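Local coordinates for protein-glutaminase (PDB 3A55) that probably deamidates glutamine side chains within proteins, hydrolysing the amide to glutamate and releasing ammonia, at residues A[24-29]-A[74-79]. The protein carries 1 engineered substitution. Numbering follows the deposited sequence.
Sequences FGKTVP and PVHIFL
K26 and H76 face each other as a non-hydrogen-bonded pair of antiparallel strands, and the lysine chain crosses the imidazole obliquely, its CE 3.1 Å from ND1 of H76. Bends at chi2 (-85°) and chi4 carry the lysine past the ring, so that its ammonium ends in a salt bridge with D96. With CG anti to the backbone N (chi1 -164°), the imidazole lies beside G25, H76 CD2 3.4 Å from G25 O, and NE2 bonds to D23; F78 CZ sits over one ring face, offset toward the rim, 3.7 Å above the plane. An alanine in place of H76 would probably leave D23 without this bond and the methylenes of K26 without their ring. On the other sheet face, F24 lies alongside I77, CD2 3.7 Å from I77 CB, while its CD1 meets L79 CD1. F24 and G25 both oppose I77 in a classic beta bulge: F24 N bonds to I77 O at 2.9 Å, whereas the bond from G25 N is weak. T27 and V75 exchange two backbone bonds, and I77 N bonds to G25 O. Central strand 22-35 thus joins strand 75-79; D23 would favour a protonated H76, the nearby ammonium oppose it, leaving its charge open.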
ATOM      1  N   PHE A  24      -0.568  11.707 -15.467  1.00 28.98           N
ATOM      2  CA  PHE A  24      -0.599  10.679 -14.426  1.00 28.34           C
ATOM      3  C   PHE A  24      -1.994  10.041 -14.355  1.00 27.75           C
ATOM      4  O   PHE A  24      -2.170   8.978 -13.756  1.00 28.69           O
ATOM      5  CB  PHE A  24      -0.196  11.296 -13.071  1.00 29.26           C
ATOM      6  CG  PHE A  24      -0.302  10.351 -11.889  1.00 30.22           C
ATOM      7  CD1 PHE A  24       0.782   9.568 -11.508  1.00 32.88           C
ATOM      8  CD2 PHE A  24      -1.477  10.273 -11.136  1.00 31.93           C
ATOM      9  CE1 PHE A  24       0.692   8.704 -10.413  1.00 33.36           C
ATOM     10  CE2 PHE A  24      -1.574   9.414 -10.044  1.00 32.91           C
ATOM     11  CZ  PHE A  24      -0.489   8.629  -9.681  1.00 33.12           C
ATOM     12  N   GLY A  25      -2.974  10.689 -14.981  1.00 25.22           N
ATOM     13  CA  GLY A  25      -4.345  10.202 -14.986  1.00 22.92           C
ATOM     14  C   GLY A  25      -5.162  10.678 -13.800  1.00 21.00           C
ATOM     15  O   GLY A  25      -4.791  11.623 -13.100  1.00 20.59           O
ATOM     16  N   LYS A  26      -6.288  10.011 -13.590  1.00 18.58           N
ATOM     17  CA  LYS A  26      -7.232  10.387 -12.541  1.00 17.68           C
ATOM     18  C   LYS A  26      -6.965   9.598 -11.275  1.00 16.18           C
ATOM     19  O   LYS A  26      -6.665   8.408 -11.318  1.00 17.51           O
ATOM     20  CB  LYS A  26      -8.671  10.138 -13.001  1.00 18.51           C
ATOM     21  CG  LYS A  26      -8.996  10.687 -14.383  1.00 23.69           C
ATOM     22  CD  LYS A  26      -9.387  12.152 -14.331  1.00 29.77           C
ATOM     23  CE  LYS A  26      -9.618  12.708 -15.737  1.00 32.14           C
ATOM     24  NZ  LYS A  26     -10.413  11.781 -16.604  1.00 34.17           N
ATOM     25  N   THR A  27      -7.087  10.269 -10.139  1.00 13.64           N
ATOM     26  CA  THR A  27      -6.899   9.627  -8.848  1.00 13.58           C
ATOM     27  C   THR A  27      -7.569  10.468  -7.771  1.00 13.32           C
ATOM     28  O   THR A  27      -8.028  11.580  -8.043  1.00 13.77           O
ATOM     29  CB  THR A  27      -5.405   9.453  -8.511  1.00 14.54           C
ATOM     30  OG1 THR A  27      -5.272   8.772  -7.260  1.00 15.53           O
ATOM     31  CG2 THR A  27      -4.713  10.792  -8.422  1.00 16.22           C
ATOM     32  N   VAL A  28      -7.628   9.928  -6.561  1.00 12.03           N
ATOM     33  CA  VAL A  28      -8.210  10.650  -5.428  1.00 11.57           C
ATOM     34  C   VAL A  28      -7.101  10.984  -4.436  1.00 11.09           C
ATOM     35  O   VAL A  28      -6.464  10.076  -3.903  1.00 11.80           O
ATOM     36  CB  VAL A  28      -9.287   9.798  -4.712  1.00 12.02           C
ATOM     37  CG1 VAL A  28      -9.769  10.489  -3.438  1.00 12.15           C
ATOM     38  CG2 VAL A  28     -10.442   9.497  -5.659  1.00 13.38           C
ATOM     39  N   PRO A  29      -6.849  12.283  -4.194  1.00 11.32           N
ATOM     40  CA  PRO A  29      -5.865  12.632  -3.174  1.00 11.18           C
ATOM     41  C   PRO A  29      -6.449  12.348  -1.794  1.00 11.37           C
ATOM     42  O   PRO A  29      -7.654  12.555  -1.579  1.00 11.72           O
ATOM     43  CB  PRO A  29      -5.645  14.137  -3.378  1.00 12.49           C
ATOM     44  CG  PRO A  29      -6.839  14.611  -4.061  1.00 14.39           C
ATOM     45  CD  PRO A  29      -7.450  13.465  -4.830  1.00 12.18           C
ATOM     46  N   PRO A  74     -12.130  12.747  -6.960  1.00 13.95           N
ATOM     47  CA  PRO A  74     -11.017  12.627  -7.918  1.00 13.86           C
ATOM     48  C   PRO A  74     -10.575  13.935  -8.565  1.00 13.77           C
ATOM     49  O   PRO A  74     -11.352  14.891  -8.658  1.00 14.74           O
ATOM     50  CB  PRO A  74     -11.574  11.686  -8.984  1.00 14.88           C
ATOM     51  CG  PRO A  74     -13.047  11.882  -8.922  1.00 15.10           C
ATOM     52  CD  PRO A  74     -13.378  12.165  -7.491  1.00 15.02           C
ATOM     53  N   VAL A  75      -9.317  13.941  -9.003  1.00 12.77           N
ATOM     54  CA  VAL A  75      -8.749  15.014  -9.818  1.00 13.28           C
ATOM     55  C   VAL A  75      -7.880  14.377 -10.893  1.00 13.90           C
ATOM     56  O   VAL A  75      -7.592  13.183 -10.841  1.00 14.29           O
ATOM     57  CB  VAL A  75      -7.873  15.992  -8.995  1.00 13.70           C
ATOM     58  CG1 VAL A  75      -8.699  16.703  -7.930  1.00 14.97           C
ATOM     59  CG2 VAL A  75      -6.686  15.261  -8.363  1.00 14.54           C
ATOM     60  N   HIS A  76      -7.468  15.183 -11.860  1.00 13.60           N
ATOM     61  CA  HIS A  76      -6.572  14.730 -12.919  1.00 14.76           C
ATOM     62  C   HIS A  76      -5.191  15.321 -12.655  1.00 13.98           C
ATOM     63  O   HIS A  76      -5.045  16.541 -12.572  1.00 14.87           O
ATOM     64  CB  HIS A  76      -7.100  15.186 -14.277  1.00 16.55           C
ATOM     65  CG  HIS A  76      -6.479  14.477 -15.440  1.00 20.32           C
ATOM     66  ND1 HIS A  76      -7.123  14.339 -16.650  1.00 25.19           N
ATOM     67  CD2 HIS A  76      -5.289  13.845 -15.574  1.00 22.34           C
ATOM     68  CE1 HIS A  76      -6.347  13.675 -17.488  1.00 26.12           C
ATOM     69  NE2 HIS A  76      -5.231  13.359 -16.859  1.00 24.62           N
ATOM     70  N   ILE A  77      -4.188  14.454 -12.517  1.00 13.73           N
ATOM     71  CA  ILE A  77      -2.841  14.848 -12.109  1.00 13.36           C
ATOM     72  C   ILE A  77      -1.863  14.810 -13.285  1.00 14.56           C
ATOM     73  O   ILE A  77      -1.863  13.860 -14.060  1.00 15.81           O
ATOM     74  CB  ILE A  77      -2.308  13.893 -10.990  1.00 13.17           C
ATOM     75  CG1 ILE A  77      -3.164  14.006  -9.721  1.00 13.42           C
ATOM     76  CG2 ILE A  77      -0.822  14.141 -10.696  1.00 13.65           C
ATOM     77  CD1 ILE A  77      -3.118  15.386  -9.076  1.00 14.25           C
ATOM     78  N   PHE A  78      -1.034  15.843 -13.393  1.00 14.22           N
ATOM     79  CA  PHE A  78       0.048  15.905 -14.378  1.00 15.37           C
ATOM     80  C   PHE A  78       1.344  16.149 -13.629  1.00 14.72           C
ATOM     81  O   PHE A  78       1.407  17.032 -12.763  1.00 14.95           O
ATOM     82  CB  PHE A  78      -0.182  17.041 -15.371  1.00 16.62           C
ATOM     83  CG  PHE A  78      -1.426  16.885 -16.196  1.00 18.89           C
ATOM     84  CD1 PHE A  78      -1.349  16.406 -17.503  1.00 22.18           C
ATOM     85  CD2 PHE A  78      -2.676  17.208 -15.671  1.00 20.73           C
ATOM     86  CE1 PHE A  78      -2.497  16.263 -18.275  1.00 23.63           C
ATOM     87  CE2 PHE A  78      -3.822  17.064 -16.428  1.00 23.04           C
ATOM     88  CZ  PHE A  78      -3.733  16.589 -17.736  1.00 23.19           C
ATOM     89  N   LEU A  79       2.371  15.362 -13.947  1.00 14.84           N
ATOM     90  CA  LEU A  79       3.633  15.454 -13.237  1.00 14.02           C
ATOM     91  C   LEU A  79       4.716  16.057 -14.099  1.00 15.00           C
ATOM     92  O   LEU A  79       4.715  15.873 -15.317  1.00 15.89           O
ATOM     93  CB  LEU A  79       4.085  14.071 -12.766  1.00 14.63           C
ATOM     94  CG  LEU A  79       3.156  13.315 -11.817  1.00 15.41           C
ATOM     95  CD1 LEU A  79       3.759  11.975 -11.521  1.00 17.93           C
ATOM     96  CD2 LEU A  79       2.919  14.095 -10.520  1.00 14.40           C
TER